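Local coordinates for uncharacterized protein (Legionella pneumophila subsp. pneumophila, PDB 4WRP) that is of unknown function but is probably a Legionella effector, represented here by its helical C-terminal domain of the DUF5617 family, at residues H39-R42 against T43-D47; D95-D98 against N99-I102. All coordinates share one frame; numbering follows the deposited sequence.

From the N terminus, the chain first runs through helix 6-21 and then enters helix 34-49, whose middle turns form contact 1. Helix 68-83 follows, and contact 2 comes last, where helix 90-98 ends and the chain passes into the loop before helix 114-117. Each contact is local, so neither closes a long loop; they stand in series, without nesting or crossing, their centres about 16 Å apart. The apolar sides of the two nevertheless meet in the core: Leu45 CD2 of contact 1 lies 3.9 Å from Leu97 CD2 of contact 2. Helices 6-21 and 68-83 touch both contacts, which thereby share one helical bundle.

Contact 1: H39-R42 against T43-D47; sequences HAIR and TVLDD
Arg42 and Asp46, one helical turn apart, run side by side on the more polar side of helix 34-49. In Arg42, CB and CG both lie nearest Thr43 N, CG at 3.8 Å. With CG anti to the Arg42 N (chi1 -173°), the chain projects outward while leaning toward Asp46. From CG to NE it is extended, long enough for NE to form a salt bridge with Asp83 of helix 68-83. At the tip, NH1 is 3.8 Å from Asp46 OD2, a long salt bridge in which OD2 stands at the guanidinium edge, near its plane, and the carboxylate is turned 66° against it. A water fills in, accepting from NH1 and donating to Asp46 OD2 at 2.7 Å, while Asp46 OD1 turns to Lys50. A second water takes another bond from NH1 and gives one to Thr43 OG1.

The backbone beneath follows the i to i+4 pattern of an alpha-helix: Leu45 N, for example, bonds Ile41 O at 2.9 Å, almost straight. Thr43 suits its place because its hydroxyl sits beside its own backbone N (chi1 -59°) and can donate back to His39 O at 3.0 Å. That oxygen also accepts from Thr43 N, the two donors arriving from opposite faces of the carbonyl plane. The same hydroxyl stands 3.7 Å above one face of the His39 ring, toward its rim.

Round the helix, branched apolar residues face the bundle. Ile41 CG2 lies 3.9 Å from Leu45 CD1, the pair pointing the same way, and helices 6-21, 68-83 and 90-98 pack against them.

Contact 2: D95-D98 against N99-I102; sequences DRLD and NLAI
The backbone of Asn99 leaves helical phi/psi, ending helix 90-98, and a type I beta turn runs on from Asn99 to Ile102. Asn99 N still donates to Asp95 O at 3.1 Å, while the next bond, from Leu100 N to Leu97 O, is weak at 3.4 Å and spans three residues instead of four.

Asn99 suits this end because its short amide can fold back on the helix. With CG beside the backbone N (chi1 -69°), ND2 reaches Asp95 O at 2.9 Å. The bond is bent, 131° at the hydrogen, and the oxygen lies out of the amide plane. Asn99 N and ND2 approach that oxygen from opposite faces of the carbonyl plane.

Leu100 turns inward: its CD2 comes within 4.4 Å of Leu97 CD2, and both leucines pack on Ile78 of helix 68-83. Arg96 bends at chi2 and crosses Leu100 at about a right angle, NH1 passing 4.1 Å from Leu100 CB. NH2 of Arg96 pairs with Glu81, while a water in the guanidinium plane links NH1 to Leu100 O.

Another water joins Asp98 O to Ala101 N, and His10 also bonds Asp98 O. The amide thus adds a second donor to Asp95 O, which keeps its helical bond, while waters and His10 serve the peptide groups of Asp98, Leu100 and Ala101 where the helical pattern has stopped.

Contact 1: H39-R42 against T43-D47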
loop_
_atom_site.group_PDB
_atom_site.type_symbol
_atom_site.label_atom_id
_atom_site.label_comp_id
_atom_site.label_asym_id
_atom_site.label_seq_id
_atom_site.Cartn_x
_atom_site.Cartn_y
_atom_site.Cartn_z
ATOM N N HIS A 39 -6.259 -8.602 -12.096
ATOM C CA HIS A 39 -7.465 -7.790 -12.174
ATOM C C HIS A 39 -8.293 -7.737 -10.886
ATOM O O HIS A 39 -8.755 -6.668 -10.506
ATOM C CB HIS A 39 -8.390 -8.192 -13.335
ATOM C CG HIS A 39 -9.398 -7.125 -13.659
ATOM N ND1 HIS A 39 -10.747 -7.265 -13.385
ATOM C CD2 HIS A 39 -9.239 -5.873 -14.146
ATOM C CE1 HIS A 39 -11.380 -6.159 -13.729
ATOM N NE2 HIS A 39 -10.487 -5.302 -14.203
ATOM N N ALA A 40 -8.465 -8.861 -10.206
ATOM C CA ALA A 40 -9.169 -8.880 -8.932
ATOM C C ALA A 40 -8.448 -8.019 -7.888
ATOM O O ALA A 40 -9.077 -7.235 -7.171
ATOM C CB ALA A 40 -9.316 -10.335 -8.431
ATOM N N ILE A 41 -7.113 -8.113 -7.864
ATOM C CA ILE A 41 -6.331 -7.287 -6.971
ATOM C C ILE A 41 -6.486 -5.832 -7.365
ATOM O O ILE A 41 -6.659 -4.943 -6.526
ATOM C CB ILE A 41 -4.842 -7.676 -7.036
ATOM C CG1 ILE A 41 -4.667 -9.047 -6.401
ATOM C CG2 ILE A 41 -3.982 -6.644 -6.303
ATOM C CD1 ILE A 41 -3.326 -9.676 -6.668
ATOM N N ARG A 42 -6.407 -5.569 -8.645
ATOM C CA ARG A 42 -6.590 -4.170 -9.106
ATOM C C ARG A 42 -7.926 -3.574 -8.654
ATOM O O ARG A 42 -8.016 -2.429 -8.148
ATOM C CB ARG A 42 -6.495 -4.102 -10.610
ATOM C CG ARG A 42 -6.515 -2.646 -11.097
ATOM C CD ARG A 42 -6.987 -2.480 -12.529
ATOM N NE ARG A 42 -6.937 -1.038 -12.874
ATOM C CZ ARG A 42 -7.856 -0.132 -12.524
ATOM N NH1 ARG A 42 -8.938 -0.498 -11.837
ATOM N NH2 ARG A 42 -7.717 1.168 -12.873
ATOM N N THR A 43 -8.979 -4.367 -8.809
ATOM C CA THR A 43 -10.304 -3.953 -8.347
ATOM C C THR A 43 -10.347 -3.551 -6.880
ATOM O O THR A 43 -10.868 -2.490 -6.528
ATOM C CB THR A 43 -11.345 -5.043 -8.651
ATOM O OG1 THR A 43 -11.316 -5.244 -10.060
ATOM C CG2 THR A 43 -12.712 -4.570 -8.277
ATOM N N VAL A 44 -9.762 -4.397 -6.040
ATOM C CA VAL A 44 -9.736 -4.151 -4.626
ATOM C C VAL A 44 -8.890 -2.923 -4.275
ATOM O O VAL A 44 -9.256 -2.128 -3.403
ATOM C CB VAL A 44 -9.214 -5.410 -3.914
ATOM C CG1 VAL A 44 -8.861 -5.132 -2.472
ATOM C CG2 VAL A 44 -10.279 -6.505 -4.052
ATOM N N LEU A 45 -7.739 -2.788 -4.905
ATOM C CA LEU A 45 -6.906 -1.590 -4.679
ATOM C C LEU A 45 -7.614 -0.339 -5.155
ATOM O O LEU A 45 -7.564 0.694 -4.500
ATOM C CB LEU A 45 -5.553 -1.730 -5.394
ATOM C CG LEU A 45 -4.660 -2.882 -5.005
ATOM C CD1 LEU A 45 -3.413 -2.766 -5.910
ATOM C CD2 LEU A 45 -4.285 -2.848 -3.547
ATOM N N ASP A 46 -8.274 -0.411 -6.296
ATOM C CA ASP A 46 -8.977 0.788 -6.777
ATOM C C ASP A 46 -10.070 1.194 -5.791
ATOM O O ASP A 46 -10.199 2.339 -5.458
ATOM C CB ASP A 46 -9.537 0.532 -8.167
ATOM C CG ASP A 46 -9.989 1.832 -8.869
ATOM O OD1 ASP A 46 -9.378 2.920 -8.717
ATOM O OD2 ASP A 46 -10.973 1.747 -9.597
ATOM N N ASP A 47 -10.824 0.218 -5.289
ATOM C CA ASP A 47 -11.858 0.481 -4.301
ATOM C C ASP A 47 -11.245 1.159 -3.075
ATOM O O ASP A 47 -11.791 2.141 -2.559
ATOM C CB ASP A 47 -12.623 -0.809 -3.950
ATOM C CG ASP A 47 -13.689 -0.584 -2.907
ATOM O OD1 ASP A 47 -14.522 0.325 -3.150
ATOM O OD2 ASP A 47 -13.674 -1.296 -1.851
HETATM O O HOH W 1 -10.593 -2.816 -11.787
HETATM O O HOH W 2 -10.620 2.023 -12.227
#

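Contact 2: D95-D98 against N99-I102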
loop_
_atom_site.group_PDB
_atom_site.type_symbol
_atom_site.label_atom_id
_atom_site.label_comp_id
_atom_site.label_asym_id
_atom_site.label_seq_id
_atom_site.Cartn_x
_atom_site.Cartn_y
_atom_site.Cartn_z
ATOM N N ASP A 95 4.293 -8.647 -4.142
ATOM C CA ASP A 95 5.593 -8.193 -3.591
ATOM C C ASP A 95 5.691 -6.676 -3.584
ATOM O O ASP A 95 6.225 -6.111 -2.642
ATOM C CB ASP A 95 6.787 -8.768 -4.358
ATOM C CG ASP A 95 7.035 -10.283 -4.029
ATOM O OD1 ASP A 95 6.667 -10.727 -2.927
ATOM O OD2 ASP A 95 7.610 -11.004 -4.866
ATOM N N ARG A 96 5.219 -6.032 -4.636
ATOM C CA ARG A 96 5.215 -4.570 -4.671
ATOM C C ARG A 96 4.408 -4.036 -3.498
ATOM O O ARG A 96 4.860 -3.136 -2.792
ATOM C CB ARG A 96 4.661 -4.055 -6.012
ATOM C CG ARG A 96 4.487 -2.535 -6.090
ATOM C CD ARG A 96 5.800 -1.768 -6.400
ATOM N NE ARG A 96 5.519 -0.362 -6.730
ATOM C CZ ARG A 96 5.505 0.691 -5.900
ATOM N NH1 ARG A 96 5.854 0.634 -4.612
ATOM N NH2 ARG A 96 5.143 1.872 -6.392
ATOM N N LEU A 97 3.210 -4.600 -3.268
ATOM C CA LEU A 97 2.349 -4.136 -2.189
ATOM C C LEU A 97 2.986 -4.390 -0.849
ATOM O O LEU A 97 2.971 -3.532 0.061
ATOM C CB LEU A 97 0.965 -4.760 -2.262
ATOM C CG LEU A 97 0.158 -4.347 -3.474
ATOM C CD1 LEU A 97 -0.968 -5.332 -3.716
ATOM C CD2 LEU A 97 -0.411 -2.937 -3.299
ATOM N N ASP A 98 3.639 -5.514 -0.752
ATOM C CA ASP A 98 4.236 -5.929 0.515
ATOM C C ASP A 98 5.250 -4.915 0.962
ATOM O O ASP A 98 5.241 -4.480 2.093
ATOM C CB ASP A 98 4.941 -7.258 0.311
ATOM C CG ASP A 98 4.846 -8.151 1.488
ATOM O OD1 ASP A 98 4.433 -7.673 2.575
ATOM O OD2 ASP A 98 5.217 -9.353 1.316
ATOM N N ASN A 99 6.059 -4.457 0.003
ATOM C CA ASN A 99 7.233 -3.645 0.273
ATOM C C ASN A 99 7.060 -2.135 0.047
ATOM O O ASN A 99 8.066 -1.405 -0.032
ATOM C CB ASN A 99 8.331 -4.182 -0.642
ATOM C CG ASN A 99 8.766 -5.575 -0.222
ATOM O OD1 ASN A 99 9.221 -5.751 0.887
ATOM N ND2 ASN A 99 8.634 -6.540 -1.086
ATOM N N LEU A 100 5.827 -1.658 -0.057
ATOM C CA LEU A 100 5.617 -0.276 -0.471
ATOM C C LEU A 100 6.036 0.704 0.619
ATOM O O LEU A 100 6.274 1.870 0.325
ATOM C CB LEU A 100 4.181 -0.007 -0.952
ATOM C CG LEU A 100 3.064 -0.019 0.068
ATOM C CD1 LEU A 100 3.040 1.276 0.862
ATOM C CD2 LEU A 100 1.738 -0.260 -0.622
ATOM N N ALA A 101 6.166 0.248 1.852
ATOM C CA ALA A 101 6.475 1.181 2.926
ATOM C C ALA A 101 7.966 1.327 3.182
ATOM O O ALA A 101 8.375 2.191 3.914
ATOM C CB ALA A 101 5.753 0.807 4.206
ATOM N N ILE A 102 8.799 0.524 2.565
ATOM C CA ILE A 102 10.212 0.617 2.889
ATOM C C ILE A 102 10.936 1.550 1.941
ATOM O O ILE A 102 10.511 1.763 0.780
ATOM C CB ILE A 102 10.850 -0.749 2.879
ATOM C CG1 ILE A 102 10.920 -1.290 1.477
ATOM C CG2 ILE A 102 10.070 -1.670 3.809
ATOM C CD1 ILE A 102 11.419 -2.713 1.455
HETATM O O HOH W 3 6.259 2.836 -2.760
HETATM O O HOH W 4 6.563 -2.227 3.111
#